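Local coordinates for putative uncharacterized protein (PDB 4HFK) that probably acts as a type VI secretion immunity protein that binds and neutralises a cognate amidase effector, at residues F9-F15 and W44-L50; V61-L66 and I86-I92; N17-R22 and S40-L45. All coordinates share one frame; numbering follows the deposited sequence. Where two conformers were deposited one is given.

How the interactions relate
Interactions 1 and 3 both join helix 11-27 to helix 31-47, at successive places along the same antiparallel pair, and share Trp44: its six-membered ring meets Phe9 in interaction 1, its face and its N-H meet asparagines in interaction 3. Interaction 3 is the buried one, nearest the centre of the chain, with its centre about 9 Å from that of interaction 1. Interaction 1 is only partly buried and mixes apolar packing with amide and water bonds where one helix begins and the other ends. Interaction 2, also partly buried, joins helix 52-66 to the end of helix 79-87 by apolar contacts, without a hydrogen bond across. All three touch the second subunit.

Interaction 1: F9-F15 and W44-L50; sequences FSQQQIF and WLEASNL. With SO4 (sulfate ion), chain E.
Trp44 points the edge of its six-membered ring at the face of Phe9 in a T-shaped stack, planes 81° and centroids 5.0 Å apart. The leading atom, Trp44 CH2, lies over the centre of the Phe9 ring. Further along the same indole edge, CE3 of Trp44 meets CG1 of Ile14 at 4.0 Å, near the indole plane. Ile14 spreads its branches over the last turn before Ser48: CG2 lies against Trp44 O and the backbone N of Ser48, while CD1 reaches CB of Ala47.

Gln11, bent at chi2 (-68°), turns its amide toward the end of helix 31-47. OE1 of Gln11 accepts from Asn49 N at 3.0 Å, the donor tilted 32° from the carbonyl plane, and NE2 of Gln11 gives a weak but nearly straight bond to Ala47 O at 3.3 Å. The Gln11 and Asn49 amides lie stacked and almost parallel; Asn49 OD1 is hydrogen-bonded to a basic side chain of the chain of another protein. A water donates to both O and OE1 of Gln11 and accepts from Ser48 OG. Phe15 CD1 meets Leu50 CD1 at 3.5 Å, the side chains crossing at about a right angle.

Ser10 OG accepts from Gln13 N and Gln13 OE1 accepts from Ser10 N, a capping box opening helix 11-27, and Ser48 OG accepts from Leu50 N in an ST turn. Gln12 NE2 donates to sulfate O2 at 2.9 Å; Lys96 and Arg93 also hold this ion, probably from the crystallisation liquor. The contact joins the start of helix 11-27 to the end of helix 31-47 in an all-helical protein, and its 45-50 side also meets the chain of another protein, consistent with an effector-binding surface.

Interaction 2: V61-L66 and I86-I92; sequences VIVSLL and IANSDAI
An ST motif follows the end of helix 79-87, and the turn it shapes packs against the last turns of helix 52-66. Ser89 has its OG between the backbone N and the carbonyl carbon (chi1 71°), from where it donates to Ile86 O at 2.9 Å and accepts from Ile92 N at 3.3 Å. Ile86 O also receives Ser89 N, so two donors from one residue grip the carbonyl and hold the chain as it leaves the helix.

Across the contact the chemistry is apolar. Leu65 stands in the middle: its CB lies 3.7 Å from CG1 of Ile86, and its CD1 branch reaches past the isoleucine to OG of Ser89 and CB of Ala91. Ile86 extends its CD1 to CD2 of Leu66, 3.6 Å away, the two side chains crossing at about a right angle. At the other end, CG1 of Val61, anti to its own backbone N (chi1 171°), touches both CB of Ala91 and CD1 of Ile92, each at 3.8 Å. Ile62 makes a looser approach, CG1 to CG2 of Ile86 at 4.3 Å.

Helix 11-27 adjoins both segments, with Cys23 and Lys26 touching Ile62 and Val19 packing on Ile86. Leu3 of the second subunit packs on Leu65 and Ile86, so this side of the contact borders the partner copy.

Interaction 3: N17-R22 and S40-L45; sequences NWVQNR and SAAAWL
Asn17 lays its CB over the face of the Trp44 indole, a CH-pi contact of 3.5 Å to the centroid of the five-membered ring, almost along the ring normal. Its amide continues over the six-membered ring, with ND2 of Asn17 3.3 Å from Trp44 CH2 and the amide plane 62° from the indole. In Asn21, as in Asn17, CG is anti to the carbonyl carbon, but the position one turn on puts the Asn21 amide at the indole edge instead of over the face. There OD1 of Asn21, in the indole plane, accepts from Trp44 NE1 at 2.8 Å, a short but weak bond, since the N-H does not point straight at the oxygen.

Segments 17-22 and 40-45, of helices 11-27 and 31-47, run antiparallel, 165° between their directions and 8.3 Å between axes, as neighbouring members of an all-helical bundle. Small Ala41 permits close approach here, its CA only 4.8 Å from that of Trp18. Trp18, its CG anti to the backbone N (chi1 -178°), carries its ring alongside Ala41 and Leu45; Ala41 O comes in at the edge of this ring, in its plane, 3.0 Å from Trp18 CD1. Phe55 of helix 52-66 meets the Trp18 indole edge-to-face, and Leu81 of the second subunit packs on Trp44.

Interaction 1: F9-F15 and W44-L50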
# COMPACT_ATOMS: atom_id res chain seq x y z
N PHE B 9 -8.82 -11.48 -4.34
CA PHE B 9 -7.38 -11.58 -4.08
C PHE B 9 -7.07 -12.99 -3.58
O PHE B 9 -7.95 -13.67 -3.06
CB PHE B 9 -6.94 -10.55 -3.02
CG PHE B 9 -7.04 -9.11 -3.48
CD1 PHE B 9 -5.90 -8.40 -3.81
CD2 PHE B 9 -8.27 -8.48 -3.58
CE1 PHE B 9 -5.98 -7.08 -4.24
CE2 PHE B 9 -8.36 -7.16 -4.01
CZ PHE B 9 -7.21 -6.46 -4.33
N SER B 10 -5.82 -13.42 -3.71
CA SER B 10 -5.42 -14.72 -3.16
C SER B 10 -5.26 -14.58 -1.65
O SER B 10 -5.15 -13.46 -1.13
CB SER B 10 -4.08 -15.15 -3.74
OG SER B 10 -3.03 -14.34 -3.21
N GLN B 11 -5.22 -15.71 -0.94
CA GLN B 11 -5.02 -15.69 0.51
C GLN B 11 -3.66 -15.09 0.87
O GLN B 11 -3.52 -14.41 1.89
CB GLN B 11 -5.17 -17.10 1.09
CG GLN B 11 -6.64 -17.51 1.28
CD GLN B 11 -7.32 -16.69 2.38
OE1 GLN B 11 -6.72 -16.42 3.42
NE2 GLN B 11 -8.57 -16.29 2.15
N GLN B 12 -2.67 -15.34 0.02
CA GLN B 12 -1.33 -14.79 0.23
C GLN B 12 -1.36 -13.27 0.15
O GLN B 12 -0.84 -12.58 1.03
CB GLN B 12 -0.37 -15.34 -0.82
CG GLN B 12 -0.25 -16.84 -0.78
CD GLN B 12 0.26 -17.30 0.55
OE1 GLN B 12 -0.45 -17.96 1.32
NE2 GLN B 12 1.49 -16.95 0.85
N GLN B 13 -1.98 -12.76 -0.91
CA GLN B 13 -2.09 -11.32 -1.10
C GLN B 13 -2.88 -10.66 0.01
O GLN B 13 -2.59 -9.53 0.41
CB GLN B 13 -2.74 -11.01 -2.45
CG GLN B 13 -1.88 -11.41 -3.65
CD GLN B 13 -2.69 -11.53 -4.93
OE1 GLN B 13 -3.94 -11.47 -4.90
NE2 GLN B 13 -2.00 -11.70 -6.05
N ILE B 14 -3.91 -11.36 0.50
CA ILE B 14 -4.72 -10.84 1.60
C ILE B 14 -3.84 -10.62 2.84
O ILE B 14 -3.91 -9.58 3.50
CB ILE B 14 -5.92 -11.77 1.90
CG1 ILE B 14 -6.99 -11.60 0.81
CG2 ILE B 14 -6.54 -11.44 3.27
CD1 ILE B 14 -8.03 -12.70 0.80
N PHE B 15 -2.98 -11.59 3.15
CA PHE B 15 -2.06 -11.45 4.28
C PHE B 15 -1.01 -10.35 4.03
O PHE B 15 -0.73 -9.53 4.91
CB PHE B 15 -1.39 -12.79 4.60
CG PHE B 15 -0.67 -12.79 5.92
CD1 PHE B 15 -1.38 -12.83 7.11
CD2 PHE B 15 0.71 -12.75 5.97
CE1 PHE B 15 -0.73 -12.82 8.33
CE2 PHE B 15 1.38 -12.74 7.19
CZ PHE B 15 0.66 -12.78 8.38
N TRP B 44 -8.81 -6.85 5.60
CA TRP B 44 -7.98 -7.96 5.13
C TRP B 44 -7.97 -9.07 6.18
O TRP B 44 -7.96 -10.26 5.84
CB TRP B 44 -6.55 -7.51 4.84
CG TRP B 44 -6.43 -6.46 3.75
CD1 TRP B 44 -6.02 -5.16 3.89
CD2 TRP B 44 -6.72 -6.64 2.35
NE1 TRP B 44 -6.03 -4.52 2.67
CE2 TRP B 44 -6.46 -5.41 1.71
CE3 TRP B 44 -7.16 -7.72 1.58
CZ2 TRP B 44 -6.64 -5.22 0.33
CZ3 TRP B 44 -7.34 -7.54 0.21
CH2 TRP B 44 -7.08 -6.30 -0.40
N LEU B 45 -7.95 -8.69 7.45
CA LEU B 45 -7.96 -9.68 8.54
C LEU B 45 -9.19 -10.56 8.43
O LEU B 45 -9.09 -11.79 8.50
CB LEU B 45 -7.94 -9.00 9.92
CG LEU B 45 -8.07 -9.97 11.10
CD1 LEU B 45 -6.76 -10.74 11.32
CD2 LEU B 45 -8.47 -9.24 12.40
N GLU B 46 -10.36 -9.95 8.30
CA GLU B 46 -11.61 -10.71 8.19
C GLU B 46 -11.57 -11.67 7.00
O GLU B 46 -12.05 -12.80 7.08
CB GLU B 46 -12.81 -9.75 8.05
CG GLU B 46 -14.12 -10.45 7.72
CD GLU B 46 -14.78 -11.12 8.92
OE1 GLU B 46 -14.45 -10.76 10.07
OE2 GLU B 46 -15.63 -12.01 8.72
N ALA B 47 -11.00 -11.20 5.90
CA ALA B 47 -10.97 -11.98 4.65
C ALA B 47 -9.99 -13.15 4.74
O ALA B 47 -10.21 -14.20 4.13
CB ALA B 47 -10.59 -11.09 3.48
N SER B 48 -8.93 -12.98 5.51
CA SER B 48 -7.95 -14.06 5.68
C SER B 48 -8.58 -15.28 6.37
O SER B 48 -9.55 -15.16 7.14
CB SER B 48 -6.75 -13.56 6.49
OG SER B 48 -5.75 -14.56 6.59
N ASN B 49 -8.02 -16.46 6.09
CA ASN B 49 -8.37 -17.66 6.83
C ASN B 49 -7.29 -18.11 7.81
O ASN B 49 -7.39 -19.18 8.41
CB ASN B 49 -8.71 -18.80 5.85
CG ASN B 49 -9.99 -18.52 5.08
OD1 ASN B 49 -10.93 -17.92 5.61
ND2 ASN B 49 -10.03 -18.95 3.82
N LEU B 50 -6.26 -17.29 7.99
CA LEU B 50 -5.15 -17.64 8.87
C LEU B 50 -5.51 -17.45 10.35
O LEU B 50 -6.34 -16.60 10.68
CB LEU B 50 -3.90 -16.83 8.51
CG LEU B 50 -3.22 -17.20 7.19
CD1 LEU B 50 -2.10 -16.22 6.88
CD2 LEU B 50 -2.69 -18.64 7.23
S SO4 E . 4.34 -16.44 -1.26
O1 SO4 E . 5.22 -15.72 -0.32
O2 SO4 E . 3.04 -15.73 -1.33
O3 SO4 E . 4.95 -16.46 -2.59
O4 SO4 E . 4.14 -17.82 -0.82
O HOH W 1 -4.60 -15.04 4.29

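Interaction 2: V61-L66 and I86-I92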
# COMPACT_ATOMS: atom_id res chain seq x y z
N VAL B 61 7.28 -8.95 13.76
CA VAL B 61 8.22 -8.89 12.65
C VAL B 61 8.20 -7.49 12.05
O VAL B 61 9.24 -6.90 11.78
CB VAL B 61 7.91 -9.97 11.58
CG1 VAL B 61 8.76 -9.76 10.34
CG2 VAL B 61 8.15 -11.36 12.15
N ILE B 62 6.99 -6.96 11.86
CA ILE B 62 6.81 -5.60 11.36
C ILE B 62 7.59 -4.57 12.19
O ILE B 62 8.34 -3.75 11.64
CB ILE B 62 5.31 -5.23 11.35
CG1 ILE B 62 4.59 -5.99 10.23
CG2 ILE B 62 5.12 -3.74 11.14
CD1 ILE B 62 3.08 -5.87 10.30
N VAL B 63 7.41 -4.59 13.51
CA VAL B 63 8.06 -3.61 14.38
C VAL B 63 9.59 -3.69 14.24
O VAL B 63 10.28 -2.66 14.20
CB VAL B 63 7.62 -3.76 15.85
CG1 VAL B 63 8.45 -2.87 16.76
CG2 VAL B 63 6.14 -3.42 15.99
N SER B 64 10.11 -4.91 14.12
CA SER B 64 11.54 -5.13 13.97
C SER B 64 12.06 -4.66 12.61
O SER B 64 13.10 -4.00 12.53
CB SER B 64 11.87 -6.61 14.18
OG SER B 64 13.26 -6.83 14.03
N LEU B 65 11.35 -4.99 11.53
CA LEU B 65 11.81 -4.62 10.19
C LEU B 65 11.68 -3.12 9.91
O LEU B 65 12.50 -2.55 9.18
CB LEU B 65 11.08 -5.45 9.12
CG LEU B 65 11.50 -6.92 8.98
CD1 LEU B 65 10.76 -7.60 7.84
CD2 LEU B 65 12.99 -7.04 8.77
N LEU B 66 10.67 -2.48 10.49
CA LEU B 66 10.46 -1.04 10.32
C LEU B 66 11.68 -0.22 10.76
O LEU B 66 11.89 0.89 10.28
CB LEU B 66 9.20 -0.56 11.06
CG LEU B 66 7.87 -0.71 10.31
CD1 LEU B 66 6.71 -0.24 11.18
CD2 LEU B 66 7.88 0.07 9.00
N ILE B 86 8.48 -5.00 3.37
CA ILE B 86 8.24 -5.78 4.57
C ILE B 86 7.16 -6.84 4.34
O ILE B 86 7.33 -8.00 4.74
CB ILE B 86 7.86 -4.86 5.77
CG1 ILE B 86 9.10 -4.11 6.26
CG2 ILE B 86 7.25 -5.67 6.91
CD1 ILE B 86 8.82 -3.01 7.31
N ALA B 87 6.07 -6.45 3.69
CA ALA B 87 4.97 -7.38 3.40
C ALA B 87 5.44 -8.59 2.59
O ALA B 87 4.91 -9.70 2.72
CB ALA B 87 3.85 -6.66 2.67
N ASN B 88 6.44 -8.36 1.74
CA ASN B 88 6.95 -9.40 0.85
C ASN B 88 8.30 -9.97 1.27
O ASN B 88 8.99 -10.60 0.46
CB ASN B 88 7.04 -8.85 -0.57
CG ASN B 88 5.68 -8.58 -1.16
OD1 ASN B 88 5.05 -9.49 -1.70
ND2 ASN B 88 5.19 -7.34 -1.03
N SER B 89 8.66 -9.77 2.54
CA SER B 89 9.96 -10.22 3.02
C SER B 89 9.96 -11.69 3.41
O SER B 89 8.91 -12.27 3.70
CB SER B 89 10.40 -9.38 4.22
OG SER B 89 9.62 -9.70 5.36
N ASP B 90 11.16 -12.28 3.41
CA ASP B 90 11.36 -13.65 3.88
C ASP B 90 10.93 -13.80 5.35
O ASP B 90 10.42 -14.84 5.75
CB ASP B 90 12.83 -14.07 3.72
CG ASP B 90 13.21 -14.37 2.28
OD1 ASP B 90 12.38 -14.18 1.36
OD2 ASP B 90 14.37 -14.81 2.06
N ALA B 91 11.15 -12.76 6.15
CA ALA B 91 10.79 -12.83 7.56
C ALA B 91 9.28 -12.98 7.78
O ALA B 91 8.83 -13.61 8.73
CB ALA B 91 11.33 -11.62 8.32
N ILE B 92 8.48 -12.38 6.90
CA ILE B 92 7.03 -12.47 7.01
C ILE B 92 6.52 -13.77 6.37
O ILE B 92 5.47 -14.30 6.77
CB ILE B 92 6.37 -11.23 6.34
CG1 ILE B 92 6.49 -10.00 7.27
CG2 ILE B 92 4.91 -11.49 5.98
CD1 ILE B 92 5.51 -10.04 8.47

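Interaction 3: N17-R22 and S40-L45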
# COMPACT_ATOMS: atom_id res chain seq x y z
N ASN B 17 -1.31 -7.71 2.16
CA ASN B 17 -1.99 -6.43 2.25
C ASN B 17 -2.31 -6.06 3.70
O ASN B 17 -2.19 -4.89 4.08
CB ASN B 17 -3.24 -6.42 1.35
CG ASN B 17 -2.87 -6.56 -0.13
OD1 ASN B 17 -1.72 -6.35 -0.50
ND2 ASN B 17 -3.85 -6.94 -0.96
N TRP B 18 -2.68 -7.05 4.51
CA TRP B 18 -2.79 -6.81 5.94
C TRP B 18 -1.48 -6.24 6.49
O TRP B 18 -1.47 -5.20 7.17
CB TRP B 18 -3.18 -8.08 6.72
CG TRP B 18 -3.34 -7.81 8.21
CD1 TRP B 18 -4.47 -7.36 8.85
CD2 TRP B 18 -2.34 -7.94 9.23
NE1 TRP B 18 -4.23 -7.23 10.21
CE2 TRP B 18 -2.94 -7.58 10.47
CE3 TRP B 18 -1.00 -8.36 9.23
CZ2 TRP B 18 -2.23 -7.61 11.68
CZ3 TRP B 18 -0.31 -8.39 10.43
CH2 TRP B 18 -0.93 -8.02 11.64
N VAL B 19 -0.38 -6.92 6.20
CA VAL B 19 0.93 -6.51 6.71
C VAL B 19 1.27 -5.10 6.22
O VAL B 19 1.74 -4.26 7.01
CB VAL B 19 2.06 -7.47 6.28
CG1 VAL B 19 3.43 -6.89 6.65
CG2 VAL B 19 1.88 -8.84 6.94
N GLN B 20 1.04 -4.84 4.94
CA GLN B 20 1.36 -3.54 4.36
C GLN B 20 0.53 -2.42 4.99
O GLN B 20 1.06 -1.38 5.38
CB GLN B 20 1.16 -3.55 2.83
CG GLN B 20 1.98 -2.47 2.10
CD GLN B 20 1.11 -1.42 1.42
OE1 GLN B 20 -0.10 -1.36 1.65
NE2 GLN B 20 1.73 -0.60 0.57
N ASN B 21 -0.78 -2.64 5.07
CA ASN B 21 -1.68 -1.63 5.62
C ASN B 21 -1.35 -1.34 7.07
O ASN B 21 -1.35 -0.19 7.51
CB ASN B 21 -3.14 -2.07 5.51
CG ASN B 21 -3.67 -2.01 4.09
OD1 ASN B 21 -4.87 -2.22 3.87
ND2 ASN B 21 -2.80 -1.73 3.11
N ARG B 22 -1.05 -2.39 7.82
CA ARG B 22 -0.65 -2.23 9.21
C ARG B 22 0.69 -1.48 9.34
O ARG B 22 0.88 -0.66 10.25
CB ARG B 22 -0.58 -3.59 9.89
CG ARG B 22 -0.12 -3.50 11.32
CD ARG B 22 -0.94 -4.42 12.20
NE ARG B 22 -0.49 -4.33 13.58
CZ ARG B 22 -1.15 -3.67 14.53
NH1 ARG B 22 -2.29 -3.05 14.25
NH2 ARG B 22 -0.66 -3.65 15.76
N SER B 40 -8.62 -0.44 7.48
CA SER B 40 -8.35 -1.14 6.23
C SER B 40 -7.73 -2.51 6.49
O SER B 40 -8.17 -3.52 5.92
CB SER B 40 -7.45 -0.29 5.33
OG SER B 40 -8.11 0.91 4.96
N ALA B 41 -6.72 -2.55 7.36
CA ALA B 41 -6.06 -3.80 7.72
C ALA B 41 -7.07 -4.80 8.29
O ALA B 41 -7.00 -6.01 8.01
CB ALA B 41 -4.93 -3.54 8.72
N ALA B 42 -8.02 -4.32 9.08
CA ALA B 42 -9.00 -5.22 9.70
C ALA B 42 -9.93 -5.85 8.66
O ALA B 42 -10.54 -6.89 8.93
CB ALA B 42 -9.81 -4.51 10.81
N ALA B 43 -10.05 -5.23 7.49
CA ALA B 43 -10.86 -5.83 6.42
C ALA B 43 -10.12 -7.01 5.80
O ALA B 43 -10.72 -8.04 5.49
CB ALA B 43 -11.20 -4.81 5.35
N TRP B 44 -8.81 -6.85 5.60
CA TRP B 44 -7.98 -7.96 5.13
C TRP B 44 -7.97 -9.07 6.18
O TRP B 44 -7.96 -10.26 5.84
CB TRP B 44 -6.55 -7.51 4.84
CG TRP B 44 -6.43 -6.46 3.75
CD1 TRP B 44 -6.02 -5.16 3.89
CD2 TRP B 44 -6.72 -6.64 2.35
NE1 TRP B 44 -6.03 -4.52 2.67
CE2 TRP B 44 -6.46 -5.41 1.71
CE3 TRP B 44 -7.16 -7.72 1.58
CZ2 TRP B 44 -6.64 -5.22 0.33
CZ3 TRP B 44 -7.34 -7.54 0.21
CH2 TRP B 44 -7.08 -6.30 -0.40
N LEU B 45 -7.95 -8.69 7.45
CA LEU B 45 -7.96 -9.68 8.54
C LEU B 45 -9.19 -10.56 8.43
O LEU B 45 -9.09 -11.79 8.50
CB LEU B 45 -7.94 -9.00 9.92
CG LEU B 45 -8.07 -9.97 11.10
CD1 LEU B 45 -6.76 -10.74 11.32
CD2 LEU B 45 -8.47 -9.24 12.40